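Local atomic coordinates of CRISPR-associated protein, Cse1 family (PDB entry 4H3T), a protein that probably serves as the large subunit of the type I-E Cascade complex, a CRISPR RNA-guided assembly that recognises invading DNA. Residues Val60-Tyr65 and Gly253-Phe258; Val234-Arg239 and Thr259-Arg264; Pro244-Arg249 and Gly286-Arg291. The protein carries 1 engineered substitution. All coordinates share one frame; numbering follows the deposited sequence.

How the contacts relate
The three contacts form a connected series, with centres about 10 Å apart from contact 1 to contact 2, about 11 Å from contact 2 to contact 3 and about 18 Å between contacts 1 and 3. Along the chain the order is 60-65, 234-239, 244-249, 253-258, 259-264 and 286-291, so the segment pairs interleave. Contact 1 packs helix 52-68 on helix 254-257; segment 259-264 of contact 2 continues directly from 253-258 toward strand 263-272; contact 3 adds strand 248-249 to strand 275-289 of the same mixed sheet. Salt bridge Asp256-Arg249 spans contacts 1 and 3, Arg264-Asp287 joins 2 and 3, and Ala62 packs on Thr259 between 1 and 2, coupling helical packing and sheet within the Cse1 family region.

Contact 1: Val60-Tyr65 and Gly253-Phe258; sequences VLALAY and GVCDLF
Leu61 opens the contact with its CB, which lies 3.9 Å from Phe258 CD2; the leucine and the phenylalanine cross obliquely, and Leu61 CD1 comes near CE2 of the same ring. At the next residue, Ala62, the backbones approach most closely, its CA 4.4 Å from that of Cys255. So short a separation is possible because the methyl is small: Ala62 CB sits 4.0 Å from Phe258 CB and also faces the backbone of Cys255, while Ala62 N lies at the edge of the Phe258 ring, near its plane. This is apolar packing between helices 188 residues apart in the chain, in which helix 52-68 packs against the short helix 254-257, whose N-cap position is Gly253. On the short helix Val254 CB stands 3.8 Å above one face of the Phe258 ring, over its centre, so the phenyl is also packed from within its own segment. Tyr65, with CG anti to its carbonyl carbon (chi1 -79°), directs its ring across Val254, and CE2 reaches to 3.5 Å from Val254 CG2. Cys255 SG approaches Tyr65 CB to 3.6 Å and makes an oblique sulfur-aromatic contact, 5.2 Å from SG to the Tyr65 ring centroid. The Tyr65 hydroxyl is hydrogen-bonded to Val219 O.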
# COMPACT_ATOMS: atom_id res chain seq x y z
N VAL A 60 11.20 -7.38 -7.71
CA VAL A 60 10.98 -8.61 -8.48
C VAL A 60 10.30 -8.30 -9.84
O VAL A 60 10.68 -8.90 -10.85
CB VAL A 60 10.22 -9.70 -7.65
CG1 VAL A 60 9.89 -10.92 -8.49
CG2 VAL A 60 11.11 -10.16 -6.50
N LEU A 61 9.45 -7.32 -9.91
CA LEU A 61 8.84 -6.94 -11.22
C LEU A 61 9.88 -6.31 -12.16
O LEU A 61 9.85 -6.57 -13.34
CB LEU A 61 7.72 -5.95 -10.99
CG LEU A 61 6.42 -6.52 -10.40
CD1 LEU A 61 5.50 -5.38 -9.90
CD2 LEU A 61 5.69 -7.42 -11.42
N ALA A 62 10.78 -5.44 -11.64
CA ALA A 62 11.84 -4.88 -12.47
C ALA A 62 12.67 -6.01 -13.05
O ALA A 62 13.08 -5.97 -14.22
CB ALA A 62 12.71 -3.94 -11.66
N LEU A 63 12.98 -7.01 -12.22
CA LEU A 63 13.77 -8.19 -12.67
C LEU A 63 12.99 -9.00 -13.74
O LEU A 63 13.57 -9.40 -14.75
CB LEU A 63 13.95 -8.98 -11.40
CG LEU A 63 15.08 -9.93 -11.12
CD1 LEU A 63 16.35 -9.71 -12.02
CD2 LEU A 63 15.40 -9.80 -9.64
N ALA A 64 11.65 -9.16 -13.56
CA ALA A 64 10.81 -9.87 -14.54
C ALA A 64 10.85 -9.22 -15.92
O ALA A 64 11.07 -9.93 -16.90
CB ALA A 64 9.38 -9.97 -14.06
N TYR A 65 10.69 -7.86 -16.00
CA TYR A 65 10.76 -7.18 -17.31
C TYR A 65 12.09 -7.42 -18.02
O TYR A 65 12.14 -7.54 -19.27
CB TYR A 65 10.54 -5.67 -17.13
CG TYR A 65 9.11 -5.26 -16.97
CD1 TYR A 65 8.22 -5.33 -18.04
CD2 TYR A 65 8.68 -4.64 -15.80
CE1 TYR A 65 6.92 -4.82 -17.94
CE2 TYR A 65 7.41 -4.12 -15.69
CZ TYR A 65 6.52 -4.21 -16.75
OH TYR A 65 5.23 -3.74 -16.57
N GLY A 253 11.79 4.66 -16.83
CA GLY A 253 10.70 3.71 -16.91
C GLY A 253 10.56 2.96 -15.59
O GLY A 253 11.20 3.31 -14.57
N VAL A 254 9.77 1.90 -15.64
CA VAL A 254 9.47 1.14 -14.42
C VAL A 254 10.63 0.38 -13.84
O VAL A 254 10.70 0.29 -12.62
CB VAL A 254 8.29 0.16 -14.56
CG1 VAL A 254 6.97 0.92 -14.56
CG2 VAL A 254 8.41 -0.75 -15.78
N CYS A 255 11.53 -0.18 -14.66
CA CYS A 255 12.69 -0.91 -14.10
C CYS A 255 13.57 0.02 -13.31
O CYS A 255 14.10 -0.40 -12.29
CB CYS A 255 13.51 -1.62 -15.15
SG CYS A 255 12.60 -2.91 -16.04
N ASP A 256 13.76 1.26 -13.81
CA ASP A 256 14.54 2.31 -13.15
C ASP A 256 13.80 2.72 -11.83
O ASP A 256 14.35 2.62 -10.74
CB ASP A 256 14.70 3.48 -14.14
CG ASP A 256 15.55 4.62 -13.71
OD1 ASP A 256 16.39 4.43 -12.79
OD2 ASP A 256 15.39 5.73 -14.29
N LEU A 257 12.51 3.03 -11.93
CA LEU A 257 11.74 3.50 -10.78
C LEU A 257 11.58 2.45 -9.71
O LEU A 257 11.77 2.76 -8.53
CB LEU A 257 10.38 4.00 -11.19
CG LEU A 257 9.47 4.58 -10.07
CD1 LEU A 257 10.17 5.71 -9.28
CD2 LEU A 257 8.17 5.05 -10.71
N PHE A 258 11.24 1.24 -10.11
CA PHE A 258 11.09 0.14 -9.18
C PHE A 258 12.39 -0.25 -8.40
O PHE A 258 12.28 -0.97 -7.44
CB PHE A 258 10.56 -1.08 -9.89
CG PHE A 258 9.12 -1.05 -10.37
CD1 PHE A 258 8.32 0.08 -10.21
CD2 PHE A 258 8.57 -2.15 -10.98
CE1 PHE A 258 7.00 0.10 -10.71
CE2 PHE A 258 7.28 -2.12 -11.53
CZ PHE A 258 6.46 -1.04 -11.27

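Contact 2: Val234-Arg239 and Thr259-Arg264; sequences VPAWER and TWQGRR
Thr259 carries this contact through both branches of its side chain. With chi1 at 62°, OG1 takes the crowded position between the backbone N and the carbonyl carbon and receives a hydrogen bond from Ala236 N, 3.0 Å from N to OG1 with an angle of 154° at the hydrogen. CG2, anti to the carbonyl carbon, turns instead to the indole of Trp237 and lies 3.5 Å from CZ3. Trp237 reaches it by an equally crowded first torsion (chi1 59°), and threonine and tryptophan cross at about a right angle. The indole is also packed from within its own segment: Pro235 CG stands 3.3 Å above one face, offset toward the rim. At the far end of the ring system, NE1 is hydrogen-bonded to Tyr94 OH. Ala236 CB fits against Thr259 O at 3.4 Å and against Gln261, whose chain bends at chi2 so that NE2 folds back to donate to Thr259 O, 3.0 Å away and above the carbonyl plane. Gln261 is the centre of an inverse gamma turn, which leads the chain toward strand 263-272. Thr259 OG1 also bonds Cys255 O, its stronger carbonyl partner, and Asp256 O; its one proton must be directed at or shared between them while the oxygen accepts from Ala236 N, which would restrict its rotation and pins the 234-239 loop to helix 254-257.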
# COMPACT_ATOMS: atom_id res chain seq x y z
N VAL A 234 16.44 0.25 -17.76
CA VAL A 234 17.18 -0.74 -17.02
C VAL A 234 17.19 -0.44 -15.49
O VAL A 234 17.18 0.69 -15.05
CB VAL A 234 18.62 -0.96 -17.60
CG1 VAL A 234 18.56 -1.30 -19.10
CG2 VAL A 234 19.54 0.22 -17.37
N PRO A 235 17.28 -1.49 -14.69
CA PRO A 235 17.29 -1.32 -13.24
C PRO A 235 18.66 -0.86 -12.72
O PRO A 235 19.65 -0.90 -13.45
CB PRO A 235 16.92 -2.71 -12.73
CG PRO A 235 17.45 -3.61 -13.76
CD PRO A 235 17.27 -2.93 -15.04
N ALA A 236 18.70 -0.50 -11.45
CA ALA A 236 19.86 0.07 -10.80
C ALA A 236 21.13 -0.80 -10.92
O ALA A 236 22.22 -0.24 -11.12
CB ALA A 236 19.57 0.36 -9.34
N TRP A 237 20.99 -2.12 -10.81
CA TRP A 237 22.13 -3.06 -10.88
C TRP A 237 22.65 -3.24 -12.30
O TRP A 237 23.71 -3.81 -12.42
CB TRP A 237 21.81 -4.44 -10.27
CG TRP A 237 20.68 -5.13 -10.91
CD1 TRP A 237 20.68 -5.77 -12.13
CD2 TRP A 237 19.33 -5.11 -10.46
NE1 TRP A 237 19.44 -6.26 -12.38
CE2 TRP A 237 18.57 -5.81 -11.40
CE3 TRP A 237 18.70 -4.60 -9.32
CZ2 TRP A 237 17.20 -5.99 -11.25
CZ3 TRP A 237 17.34 -4.78 -9.18
CH2 TRP A 237 16.62 -5.53 -10.12
N GLU A 238 21.98 -2.73 -13.35
CA GLU A 238 22.53 -2.72 -14.71
C GLU A 238 23.16 -1.40 -14.97
O GLU A 238 23.84 -1.26 -15.94
CB GLU A 238 21.45 -3.00 -15.77
CG GLU A 238 20.92 -4.42 -15.68
CD GLU A 238 20.07 -4.81 -16.86
OE1 GLU A 238 20.33 -4.32 -17.98
OE2 GLU A 238 19.13 -5.60 -16.67
N ARG A 239 22.91 -0.39 -14.14
CA ARG A 239 23.50 0.93 -14.35
C ARG A 239 24.87 0.99 -13.65
O ARG A 239 25.23 0.13 -12.85
CB ARG A 239 22.51 2.00 -13.82
CG ARG A 239 21.18 1.94 -14.56
CD ARG A 239 19.99 2.57 -13.77
NE ARG A 239 19.75 3.91 -14.27
CZ ARG A 239 18.92 4.25 -15.24
NH1 ARG A 239 18.83 5.50 -15.64
NH2 ARG A 239 18.13 3.34 -15.79
N THR A 259 13.59 0.20 -8.82
CA THR A 259 14.84 -0.09 -8.16
C THR A 259 15.56 1.19 -7.76
O THR A 259 16.77 1.20 -7.61
CB THR A 259 15.69 -0.93 -9.11
OG1 THR A 259 15.99 -0.18 -10.31
CG2 THR A 259 15.02 -2.23 -9.46
N TRP A 260 14.80 2.27 -7.56
CA TRP A 260 15.36 3.59 -7.36
C TRP A 260 16.29 3.66 -6.17
O TRP A 260 15.91 3.27 -5.07
CB TRP A 260 14.20 4.61 -7.16
CG TRP A 260 14.60 6.03 -7.34
CD1 TRP A 260 14.77 6.97 -6.36
CD2 TRP A 260 14.81 6.70 -8.58
NE1 TRP A 260 15.04 8.19 -6.93
CE2 TRP A 260 15.07 8.05 -8.29
CE3 TRP A 260 14.70 6.31 -9.92
CZ2 TRP A 260 15.19 9.01 -9.29
CZ3 TRP A 260 14.81 7.27 -10.90
CH2 TRP A 260 15.08 8.60 -10.59
N GLN A 261 17.48 4.17 -6.39
CA GLN A 261 18.44 4.42 -5.33
C GLN A 261 18.10 5.75 -4.69
O GLN A 261 18.82 6.76 -4.84
CB GLN A 261 19.88 4.36 -5.88
CG GLN A 261 20.18 3.05 -6.59
CD GLN A 261 20.16 1.87 -5.66
OE1 GLN A 261 21.10 1.63 -4.92
NE2 GLN A 261 19.07 1.16 -5.64
N GLY A 262 17.09 5.69 -3.82
CA GLY A 262 16.63 6.85 -3.06
C GLY A 262 17.52 7.22 -1.90
O GLY A 262 17.38 8.30 -1.33
N ARG A 263 18.41 6.31 -1.51
CA ARG A 263 19.40 6.51 -0.46
C ARG A 263 20.80 6.12 -0.99
O ARG A 263 20.96 5.73 -2.15
CB ARG A 263 19.01 5.70 0.81
CG ARG A 263 17.65 6.13 1.45
CD ARG A 263 17.82 7.43 2.12
NE ARG A 263 16.59 7.94 2.77
CZ ARG A 263 15.67 8.73 2.21
NH1 ARG A 263 15.75 9.05 0.92
NH2 ARG A 263 14.67 9.20 2.92
N ARG A 264 21.80 6.42 -0.19
CA ARG A 264 23.18 6.01 -0.34
C ARG A 264 23.51 5.24 0.94
O ARG A 264 23.53 5.80 2.06
CB ARG A 264 24.12 7.18 -0.58
CG ARG A 264 23.89 7.89 -1.90
CD ARG A 264 24.05 7.00 -3.14
NE ARG A 264 23.89 7.80 -4.34
CZ ARG A 264 22.77 7.99 -5.01
NH1 ARG A 264 21.68 7.32 -4.69
NH2 ARG A 264 22.75 8.79 -6.08

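Contact 3: Pro244-Arg249 and Gly286-Arg291; sequences PTRVMR and GDEVDR
Two parallel bridges, Met248 with Glu288 and Arg249 with Val289, join the segments, whose touching parts run 18° apart. Glu288 N donates to Val247 O at 2.9 Å, and Glu288 O accepts from Arg249 N at 3.1 Å, so a single residue is gripped by the two neighbours of Met248; Asp290 N then donates to Arg249 O. Strand 248-249 thereby extends a mixed sheet in which strand 275-289 pairs antiparallel with 263-272. On the face bearing Met248 and Glu288, the selenomethionine chain bends at its last torsion and lays CE 4.1 Å from Glu288 CB. Nearby, Arg246 starts from the crowded first torsion and runs extended past Gly286, so that NH2 meets Gly286 O at 2.8 Å, nearly along the C=O axis, and forms a salt bridge with Glu288 OE2 at 3.0 Å. The guanidinium and carboxylate planes are 72° apart, and OE2 is met from above its plane. Water 1 links Arg246 NH1 to the same OE2, while Arg246 NE forms a salt bridge with Asp190 OD2. An alanine here would remove these guanidinium bonds and would probably leave the approach to strand 248-249 less firmly held. Asp287 OD1 accepts a hydrogen bond from Val247 N through its anti lone pair, 2.9 Å away, and is bridged to Arg264. Waters 2 and 3 connect Asp287 OD2 to NH2 and NE of Arg249, whose NH1 pairs with Asp256.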
# COMPACT_ATOMS: atom_id res chain seq x y z
N PRO A 244 28.66 9.10 -3.60
CA PRO A 244 28.00 9.92 -2.57
C PRO A 244 27.14 11.08 -3.08
O PRO A 244 26.33 11.59 -2.33
CB PRO A 244 29.17 10.46 -1.74
CG PRO A 244 30.34 10.42 -2.66
CD PRO A 244 30.13 9.28 -3.60
N THR A 245 27.27 11.47 -4.36
CA THR A 245 26.51 12.57 -4.94
C THR A 245 25.11 12.06 -5.29
O THR A 245 24.92 10.85 -5.51
CB THR A 245 27.24 13.14 -6.13
OG1 THR A 245 27.34 12.10 -7.09
CG2 THR A 245 28.63 13.65 -5.76
N ARG A 246 24.15 12.97 -5.34
CA ARG A 246 22.75 12.63 -5.65
C ARG A 246 22.10 13.72 -6.48
O ARG A 246 22.60 14.85 -6.55
CB ARG A 246 21.97 12.39 -4.35
CG ARG A 246 21.65 13.68 -3.56
CD ARG A 246 21.44 13.41 -2.10
NE ARG A 246 20.83 14.54 -1.39
CZ ARG A 246 19.54 14.82 -1.29
NH1 ARG A 246 19.14 15.88 -0.61
NH2 ARG A 246 18.62 14.03 -1.86
N VAL A 247 21.01 13.39 -7.11
CA VAL A 247 20.29 14.29 -8.02
C VAL A 247 18.81 14.12 -7.85
O VAL A 247 18.36 13.10 -7.30
CB VAL A 247 20.67 14.04 -9.55
CG1 VAL A 247 22.14 14.28 -9.86
CG2 VAL A 247 20.25 12.67 -10.02
N MSE A 248 18.07 15.06 -8.43
CA MSE A 248 16.64 14.90 -8.72
C MSE A 248 16.61 14.53 -10.21
O MSE A 248 17.22 15.24 -10.99
CB MSE A 248 15.76 16.11 -8.44
CG MSE A 248 14.31 15.82 -8.93
SE MSE A 248 13.07 17.20 -8.64
CE MSE A 248 12.80 16.87 -6.74
N ARG A 249 15.93 13.45 -10.57
CA ARG A 249 15.91 12.90 -11.93
C ARG A 249 14.57 12.27 -12.22
O ARG A 249 13.97 11.63 -11.35
CB ARG A 249 17.02 11.79 -11.99
CG ARG A 249 17.17 11.04 -13.26
CD ARG A 249 18.49 10.28 -13.31
NE ARG A 249 18.52 9.04 -12.52
CZ ARG A 249 17.91 7.91 -12.89
NH1 ARG A 249 17.16 7.88 -13.98
NH2 ARG A 249 18.01 6.82 -12.14
N GLY A 286 19.87 9.97 -0.93
CA GLY A 286 20.10 9.58 -2.32
C GLY A 286 19.24 10.39 -3.29
O GLY A 286 18.91 11.56 -3.06
N ASP A 287 18.95 9.78 -4.42
CA ASP A 287 18.29 10.48 -5.48
C ASP A 287 16.81 10.71 -5.24
O ASP A 287 16.11 9.87 -4.70
CB ASP A 287 18.43 9.72 -6.81
CG ASP A 287 19.84 9.57 -7.34
OD1 ASP A 287 20.64 10.53 -7.16
OD2 ASP A 287 20.16 8.48 -7.90
N GLU A 288 16.31 11.84 -5.71
CA GLU A 288 14.90 12.18 -5.56
C GLU A 288 14.18 11.94 -6.88
O GLU A 288 14.73 12.27 -7.93
CB GLU A 288 14.76 13.66 -5.17
CG GLU A 288 15.55 14.09 -3.92
CD GLU A 288 15.11 13.53 -2.59
OE1 GLU A 288 14.16 12.71 -2.58
OE2 GLU A 288 15.68 13.93 -1.54
N VAL A 289 12.99 11.37 -6.83
CA VAL A 289 12.19 11.11 -8.01
C VAL A 289 11.48 12.40 -8.41
O VAL A 289 10.79 13.02 -7.59
CB VAL A 289 11.16 9.97 -7.79
CG1 VAL A 289 10.30 9.77 -9.02
CG2 VAL A 289 11.82 8.66 -7.41
N ASP A 290 11.59 12.75 -9.68
CA ASP A 290 10.82 13.84 -10.29
C ASP A 290 9.34 13.40 -10.28
O ASP A 290 8.97 12.43 -10.94
CB ASP A 290 11.34 14.10 -11.70
CG ASP A 290 10.65 15.25 -12.41
OD1 ASP A 290 9.41 15.31 -12.36
OD2 ASP A 290 11.35 16.07 -13.03
N ARG A 291 8.55 14.06 -9.44
CA ARG A 291 7.16 13.66 -9.16
C ARG A 291 6.23 13.81 -10.37
O ARG A 291 5.34 12.96 -10.55
CB ARG A 291 6.63 14.43 -7.94
CG ARG A 291 7.40 14.05 -6.66
CD ARG A 291 7.03 14.90 -5.45
NE ARG A 291 7.61 14.32 -4.22
CZ ARG A 291 7.27 14.66 -2.98
NH1 ARG A 291 6.32 15.56 -2.76
NH2 ARG A 291 7.87 14.10 -1.95
O HOH W 1 16.29 16.44 -0.96
O HOH W 2 18.17 6.84 -9.10
O HOH W 3 20.85 8.34 -10.75